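PDB 5ZB9: DNA damage response protein Rtt109, putative from Neosartorya fumigata, which probably catalyses the transfer of an acetyl group from acetyl-CoA to lysine residues of histone H3. Local coordinates for residues A[93-98]-A[143-148]; A[57-62]-A[71-76]. All blocks are in the same frame, centred on the assembly; numbering follows the deposited sequence.

Both contacts reach the same sheet, their centres about 11 Å apart, and are joined because strand 71-82, which supplies 71-76 to contact 2, pairs with strand 86-96, which supplies 93-96 to contact 1; 143-148 is a loop packed against it. G75 N lies 2.9 Å from D95 O, a probable hydrogen bond. L147 CD1 of the loop also packs 3.3 Å from G75 O. The CoA site falls at this junction: A94 and S96, two of its residues, belong to contact 1, while the F74 side chain of contact 2 comes within about 4 Å of those of A94 and L112, also CoA-binding residues.

Contact 1. Residues A[93-98]-A[143-148]; sequences KADSTG and QNQYLF
K93 and D95 of the strand and T97 just beyond it meet Q145, Y146, L147 and F148 of the loop that follows strand 133-140. The K93 side chain runs extended beyond CG and reaches Y146 with its last two atoms: CE lies 3.8 Å from CD2, an off-centre CH-pi contact, while NZ stands over the ring face, 4.9 Å from the centroid, as a cation-pi partner. NZ is also salt-bridged to E77, and Y146 OH is hydrogen-bonded to D261, so both ends of this pair are anchored.

The Q145 chain is bent at chi2 (-91°), which turns CD toward the strand; the amide then lies against the A94 backbone. There A94 N donates to OE1 over 3.2 Å, almost straight at hydrogen but from above the carbonyl plane. NE2 is hydrogen-bonded to a glycerol molecule. The D95 and Q145 side chains run past each other in opposing senses, D95 OD2 resting 3.3 Å from Q145 CB, while D95 OD1 forms a salt bridge to K157 and accepts from S96 N.

F148 is sandwiched. Its own neighbour L147 lays CB over the ring centre, and T97 CG2 presses on the opposite face, 3.6 Å from the centroid; D95 O lies at the edge, 3.4 Å from CE2. T97 holds OG1 between its backbone N and carbonyl carbon (chi1 54°), and this hydroxyl is hydrogen-bonded to I72 O.

A94 and S96, whose CB atoms point away from the loop, are CoA-binding residues, so the loop backs the strand that lines that site. Backbone bonds from K93 and D95 to strand 71-82 continue to T97, and helix 421-432 touches K93, Y146 and F148.

Contact 2. Residues A[57-62]-A[71-76]; sequences LAVSIS and VIIFGI
V59 faces both I73 and F74, forming a classic beta bulge in the antiparallel pairing of strands 50-61 and 71-82. V59 O accepts from I73 N at 2.7 Å and from F74 N at 3.3 Å, both donors lying in its carbonyl plane; V59 N donates to F74 O. L57 with I76 and I61 with V71 are hydrogen-bonded pairs beyond the bulge in either direction, each joined by two backbone bonds.

At the bulge, I73 CG1 lies 3.3 Å from V59 O (chi1 61°, CG1 between its backbone N and carbonyl carbon), while I73 CG2 meets I61 CG1 at 3.6 Å; these two isoleucine side chains cross at about a right angle. I61 CG1 also reaches V71 CG1 at 3.8 Å.

Around this core, helix 111-127 packs on L57, V59, F74 and I76, and helix 439-457 covers A58, V71 and I72. Strand 22-35 continues the sheet beside 50-61, and S60 OG is hydrogen-bonded to E70 next to the strand.

With mostly aliphatic side chains packed about this buried hairpin, seven main-chain bonds hold the register, shifted by one at the bulge, where V59 O accepts from both I73 N and, less ideally, F74 N.

Contact 1. Residues A[93-98]-A[143-148]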
ATOM      1  N   LYS A  93       3.587   4.796  -3.895  1.00 26.49           N
ATOM      2  CA  LYS A  93       4.802   5.612  -3.863  1.00 28.97           C
ATOM      3  C   LYS A  93       5.188   5.968  -2.436  1.00 26.94           C
ATOM      4  O   LYS A  93       4.328   6.228  -1.592  1.00 30.71           O
ATOM      5  CB  LYS A  93       4.613   6.909  -4.671  1.00 32.05           C
ATOM      6  CG  LYS A  93       4.427   6.723  -6.166  1.00 35.31           C
ATOM      7  CD  LYS A  93       3.835   7.973  -6.827  1.00 43.91           C
ATOM      8  CE  LYS A  93       3.472   7.684  -8.279  1.00 44.03           C
ATOM      9  NZ  LYS A  93       2.513   8.669  -8.847  1.00 58.82           N
ATOM     10  N   ALA A  94       6.485   6.000  -2.172  1.00 28.67           N
ATOM     11  CA  ALA A  94       6.990   6.445  -0.882  1.00 22.48           C
ATOM     12  C   ALA A  94       8.452   6.808  -1.027  1.00 31.01           C
ATOM     13  O   ALA A  94       9.281   5.949  -1.306  1.00 33.08           O
ATOM     14  CB  ALA A  94       6.806   5.378   0.177  1.00 18.84           C
ATOM     15  N   ASP A  95       8.766   8.086  -0.858  1.00 32.41           N
ATOM     16  CA  ASP A  95      10.140   8.542  -0.981  1.00 29.78           C
ATOM     17  C   ASP A  95      10.439   9.599   0.060  1.00 26.46           C
ATOM     18  O   ASP A  95       9.528  10.231   0.591  1.00 27.55           O
ATOM     19  CB  ASP A  95      10.405   9.096  -2.384  1.00 33.64           C
ATOM     20  CG  ASP A  95      11.832   8.827  -2.860  1.00 46.92           C
ATOM     21  OD1 ASP A  95      12.649   8.312  -2.061  1.00 43.14           O
ATOM     22  OD2 ASP A  95      12.131   9.133  -4.037  1.00 51.65           O
ATOM     23  N   SER A  96      11.718   9.776   0.362  1.00 28.90           N
ATOM     24  CA  SER A  96      12.158  10.861   1.228  1.00 30.85           C
ATOM     25  C   SER A  96      13.000  11.805   0.397  1.00 33.63           C
ATOM     26  O   SER A  96      13.343  11.490  -0.738  1.00 30.08           O
ATOM     27  CB  SER A  96      12.958  10.338   2.411  1.00 25.22           C
ATOM     28  OG  SER A  96      14.149   9.732   1.951  1.00 39.44           O
ATOM     29  N   THR A  97      13.332  12.960   0.953  1.00 37.25           N
ATOM     30  CA  THR A  97      14.123  13.933   0.213  1.00 34.30           C
ATOM     31  C   THR A  97      15.543  13.968   0.750  1.00 37.37           C
ATOM     32  O   THR A  97      16.481  14.296   0.034  1.00 42.30           O
ATOM     33  CB  THR A  97      13.507  15.332   0.285  1.00 29.03           C
ATOM     34  OG1 THR A  97      13.313  15.696   1.657  1.00 31.82           O
ATOM     35  CG2 THR A  97      12.178  15.356  -0.431  1.00 30.52           C
ATOM     36  N   GLY A  98      15.692  13.618   2.020  1.00 37.96           N
ATOM     37  CA  GLY A  98      16.993  13.594   2.648  1.00 38.20           C
ATOM     38  C   GLY A  98      17.252  14.823   3.491  1.00 43.49           C
ATOM     39  O   GLY A  98      18.363  15.013   3.982  1.00 47.27           O
ATOM     40  N   GLN A 143      14.267   1.462  -5.715  1.00 47.00           N
ATOM     41  CA  GLN A 143      14.012   1.826  -7.105  1.00 55.65           C
ATOM     42  C   GLN A 143      14.006   3.313  -7.327  1.00 56.79           C
ATOM     43  O   GLN A 143      14.218   4.089  -6.400  1.00 72.02           O
ATOM     44  CB  GLN A 143      12.674   1.261  -7.571  1.00 52.07           C
ATOM     45  CG  GLN A 143      11.491   1.940  -6.947  1.00 47.50           C
ATOM     46  CD  GLN A 143      10.200   1.193  -7.221  1.00 60.47           C
ATOM     47  OE1 GLN A 143       9.337   1.075  -6.342  1.00 47.54           O
ATOM     48  NE2 GLN A 143      10.060   0.679  -8.446  1.00 54.34           N
ATOM     49  N   ASN A 144      13.746   3.697  -8.573  1.00 71.39           N
ATOM     50  CA  ASN A 144      13.676   5.101  -8.966  1.00 77.53           C
ATOM     51  C   ASN A 144      12.294   5.684  -8.705  1.00 83.37           C
ATOM     52  O   ASN A 144      11.564   5.982  -9.654  1.00 93.77           O
ATOM     53  CB  ASN A 144      14.024   5.261 -10.450  1.00 79.45           C
ATOM     54  CG  ASN A 144      15.180   4.372 -10.885  1.00 89.18           C
ATOM     55  OD1 ASN A 144      16.246   4.367 -10.266  1.00 89.02           O
ATOM     56  ND2 ASN A 144      14.968   3.608 -11.953  1.00 79.09           N
ATOM     57  N   GLN A 145      11.930   5.821  -7.429  1.00 76.56           N
ATOM     58  CA  GLN A 145      10.651   6.420  -7.051  1.00 72.96           C
ATOM     59  C   GLN A 145      10.477   7.760  -7.775  1.00 79.99           C
ATOM     60  O   GLN A 145      11.418   8.556  -7.859  1.00 83.58           O
ATOM     61  CB  GLN A 145      10.561   6.610  -5.528  1.00 59.03           C
ATOM     62  CG  GLN A 145      10.625   5.314  -4.703  1.00 55.42           C
ATOM     63  CD  GLN A 145       9.249   4.694  -4.413  1.00 53.93           C
ATOM     64  OE1 GLN A 145       8.210   5.235  -4.798  1.00 49.99           O
ATOM     65  NE2 GLN A 145       9.247   3.553  -3.727  1.00 40.11           N
ATOM     66  N   TYR A 146       9.287   7.978  -8.329  1.00 73.82           N
ATOM     67  CA  TYR A 146       8.970   9.197  -9.070  1.00 71.45           C
ATOM     68  C   TYR A 146       9.290  10.461  -8.279  1.00 63.80           C
ATOM     69  O   TYR A 146       9.911  11.397  -8.787  1.00 64.66           O
ATOM     70  CB  TYR A 146       7.480   9.236  -9.438  1.00 69.97           C
ATOM     71  CG  TYR A 146       6.995   8.156 -10.381  1.00 84.33           C
ATOM     72  CD1 TYR A 146       6.674   8.456 -11.700  1.00 88.37           C
ATOM     73  CD2 TYR A 146       6.829   6.844  -9.947  1.00 80.52           C
ATOM     74  CE1 TYR A 146       6.217   7.478 -12.568  1.00 93.58           C
ATOM     75  CE2 TYR A 146       6.373   5.857 -10.806  1.00 83.62           C
ATOM     76  CZ  TYR A 146       6.069   6.180 -12.117  1.00 89.97           C
ATOM     77  OH  TYR A 146       5.616   5.207 -12.979  1.00 89.50           O
ATOM     78  N   LEU A 147       8.877  10.443  -7.016  1.00 59.21           N
ATOM     79  CA  LEU A 147       8.527  11.644  -6.270  1.00 47.06           C
ATOM     80  C   LEU A 147       9.498  12.809  -6.312  1.00 39.16           C
ATOM     81  O   LEU A 147       9.128  13.888  -6.754  1.00 47.63           O
ATOM     82  CB  LEU A 147       8.270  11.273  -4.812  1.00 43.80           C
ATOM     83  CG  LEU A 147       6.884  10.677  -4.596  1.00 38.76           C
ATOM     84  CD1 LEU A 147       6.584  10.573  -3.113  1.00 39.12           C
ATOM     85  CD2 LEU A 147       5.829  11.510  -5.311  1.00 32.96           C
ATOM     86  N   PHE A 148      10.720  12.614  -5.842  1.00 44.52           N
ATOM     87  CA  PHE A 148      11.598  13.762  -5.614  1.00 51.99           C
ATOM     88  C   PHE A 148      12.896  13.696  -6.414  1.00 53.21           C
ATOM     89  O   PHE A 148      13.906  13.182  -5.936  1.00 52.58           O
ATOM     90  CB  PHE A 148      11.901  13.884  -4.121  1.00 41.24           C
ATOM     91  CG  PHE A 148      10.673  13.903  -3.264  1.00 43.14           C
ATOM     92  CD1 PHE A 148       9.725  14.907  -3.414  1.00 39.64           C
ATOM     93  CD2 PHE A 148      10.458  12.918  -2.309  1.00 37.26           C
ATOM     94  CE1 PHE A 148       8.586  14.935  -2.629  1.00 30.40           C
ATOM     95  CE2 PHE A 148       9.324  12.945  -1.515  1.00 34.45           C
ATOM     96  CZ  PHE A 148       8.382  13.956  -1.681  1.00 29.49           C
TER

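Contact 2. Residues A[57-62]-A[71-76]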
ATOM      1  N   LEU A  57       0.141  12.075   0.786  1.00 23.55           N
ATOM      2  CA  LEU A  57       0.533  12.826   1.959  1.00 20.02           C
ATOM      3  C   LEU A  57       1.945  13.344   1.786  1.00 24.12           C
ATOM      4  O   LEU A  57       2.880  12.559   1.615  1.00 23.38           O
ATOM      5  CB  LEU A  57       0.446  11.959   3.221  1.00 18.83           C
ATOM      6  CG  LEU A  57       1.072  12.552   4.491  1.00 21.88           C
ATOM      7  CD1 LEU A  57       0.302  13.784   4.964  1.00 18.76           C
ATOM      8  CD2 LEU A  57       1.154  11.514   5.607  1.00 21.73           C
ATOM      9  N   ALA A  58       2.095  14.665   1.818  1.00 22.58           N
ATOM     10  CA  ALA A  58       3.415  15.282   1.862  1.00 19.79           C
ATOM     11  C   ALA A  58       3.681  15.800   3.262  1.00 24.46           C
ATOM     12  O   ALA A  58       2.825  16.444   3.885  1.00 23.19           O
ATOM     13  CB  ALA A  58       3.528  16.401   0.845  1.00 22.88           C
ATOM     14  N   VAL A  59       4.870  15.506   3.766  1.00 20.61           N
ATOM     15  CA  VAL A  59       5.235  15.930   5.102  1.00 24.59           C
ATOM     16  C   VAL A  59       6.456  16.822   5.012  1.00 26.12           C
ATOM     17  O   VAL A  59       7.439  16.479   4.362  1.00 25.79           O
ATOM     18  CB  VAL A  59       5.518  14.735   6.031  1.00 24.48           C
ATOM     19  CG1 VAL A  59       5.829  15.220   7.442  1.00 19.35           C
ATOM     20  CG2 VAL A  59       4.330  13.774   6.034  1.00 20.46           C
ATOM     21  N   SER A  60       6.380  17.980   5.653  1.00 24.91           N
ATOM     22  CA  SER A  60       7.482  18.924   5.606  1.00 28.26           C
ATOM     23  C   SER A  60       7.841  19.401   6.999  1.00 27.61           C
ATOM     24  O   SER A  60       7.082  19.219   7.953  1.00 27.57           O
ATOM     25  CB  SER A  60       7.139  20.114   4.704  1.00 25.43           C
ATOM     26  OG  SER A  60       5.903  20.695   5.084  1.00 34.42           O
ATOM     27  N   ILE A  61       9.025  19.987   7.102  1.00 25.01           N
ATOM     28  CA  ILE A  61       9.474  20.614   8.324  1.00 32.96           C
ATOM     29  C   ILE A  61       9.889  22.049   8.038  1.00 32.44           C
ATOM     30  O   ILE A  61      10.193  22.397   6.900  1.00 39.12           O
ATOM     31  CB  ILE A  61      10.649  19.857   8.939  1.00 36.30           C
ATOM     32  CG1 ILE A  61      11.791  19.770   7.928  1.00 35.85           C
ATOM     33  CG2 ILE A  61      10.207  18.479   9.378  1.00 32.09           C
ATOM     34  CD1 ILE A  61      13.061  19.221   8.499  1.00 43.99           C
ATOM     35  N   SER A  62       9.888  22.874   9.076  1.00 39.86           N
ATOM     36  CA  SER A  62      10.403  24.237   8.983  1.00 51.23           C
ATOM     37  C   SER A  62      11.776  24.317   9.650  1.00 55.04           C
ATOM     38  O   SER A  62      11.865  24.252  10.877  1.00 59.74           O
ATOM     39  CB  SER A  62       9.435  25.233   9.638  1.00 52.72           C
ATOM     40  OG  SER A  62       8.136  25.162   9.063  1.00 51.78           O
ATOM     41  N   VAL A  71      10.552  22.659   4.154  1.00 34.93           N
ATOM     42  CA  VAL A  71      11.092  21.705   3.190  1.00 27.18           C
ATOM     43  C   VAL A  71      10.431  20.337   3.359  1.00 28.96           C
ATOM     44  O   VAL A  71      10.347  19.788   4.462  1.00 29.18           O
ATOM     45  CB  VAL A  71      12.635  21.581   3.287  1.00 28.12           C
ATOM     46  CG1 VAL A  71      13.084  21.053   4.642  1.00 26.82           C
ATOM     47  CG2 VAL A  71      13.160  20.715   2.158  1.00 24.89           C
ATOM     48  N   ILE A  72       9.934  19.804   2.251  1.00 24.17           N
ATOM     49  CA  ILE A  72       9.339  18.478   2.239  1.00 27.16           C
ATOM     50  C   ILE A  72      10.373  17.418   2.609  1.00 27.55           C
ATOM     51  O   ILE A  72      11.470  17.397   2.059  1.00 27.36           O
ATOM     52  CB  ILE A  72       8.738  18.156   0.860  1.00 27.41           C
ATOM     53  CG1 ILE A  72       7.465  18.969   0.636  1.00 23.40           C
ATOM     54  CG2 ILE A  72       8.444  16.673   0.732  1.00 28.56           C
ATOM     55  CD1 ILE A  72       6.911  18.826  -0.758  1.00 25.96           C
ATOM     56  N   ILE A  73      10.025  16.538   3.540  1.00 27.60           N
ATOM     57  CA  ILE A  73      10.938  15.470   3.928  1.00 29.16           C
ATOM     58  C   ILE A  73      10.457  14.085   3.501  1.00 30.07           C
ATOM     59  O   ILE A  73      11.237  13.135   3.476  1.00 32.03           O
ATOM     60  CB  ILE A  73      11.164  15.448   5.445  1.00 28.16           C
ATOM     61  CG1 ILE A  73       9.841  15.197   6.170  1.00 27.91           C
ATOM     62  CG2 ILE A  73      11.810  16.741   5.898  1.00 33.78           C
ATOM     63  CD1 ILE A  73      10.011  14.712   7.584  1.00 26.84           C
ATOM     64  N   PHE A  74       9.181  13.966   3.156  1.00 26.89           N
ATOM     65  CA  PHE A  74       8.616  12.656   2.888  1.00 23.13           C
ATOM     66  C   PHE A  74       7.345  12.760   2.075  1.00 22.62           C
ATOM     67  O   PHE A  74       6.552  13.674   2.267  1.00 23.89           O
ATOM     68  CB  PHE A  74       8.341  11.921   4.202  1.00 23.37           C
ATOM     69  CG  PHE A  74       7.947  10.482   4.025  1.00 24.57           C
ATOM     70  CD1 PHE A  74       8.861   9.551   3.540  1.00 29.68           C
ATOM     71  CD2 PHE A  74       6.674  10.049   4.364  1.00 21.68           C
ATOM     72  CE1 PHE A  74       8.506   8.212   3.380  1.00 25.69           C
ATOM     73  CE2 PHE A  74       6.313   8.715   4.213  1.00 21.44           C
ATOM     74  CZ  PHE A  74       7.231   7.795   3.719  1.00 20.34           C
ATOM     75  N   GLY A  75       7.156  11.820   1.160  1.00 22.26           N
ATOM     76  CA  GLY A  75       5.939  11.764   0.377  1.00 23.20           C
ATOM     77  C   GLY A  75       5.457  10.333   0.249  1.00 28.32           C
ATOM     78  O   GLY A  75       6.246   9.425  -0.033  1.00 27.79           O
ATOM     79  N   ILE A  76       4.166  10.114   0.464  1.00 21.45           N
ATOM     80  CA  ILE A  76       3.628   8.772   0.314  1.00 22.70           C
ATOM     81  C   ILE A  76       2.285   8.808  -0.398  1.00 24.65           C
ATOM     82  O   ILE A  76       1.374   9.547  -0.002  1.00 23.63           O
ATOM     83  CB  ILE A  76       3.508   8.052   1.685  1.00 22.07           C
ATOM     84  CG1 ILE A  76       2.857   6.688   1.520  1.00 15.78           C
ATOM     85  CG2 ILE A  76       2.756   8.902   2.713  1.00 19.80           C
ATOM     86  CD1 ILE A  76       2.945   5.846   2.762  1.00 17.50           C
TER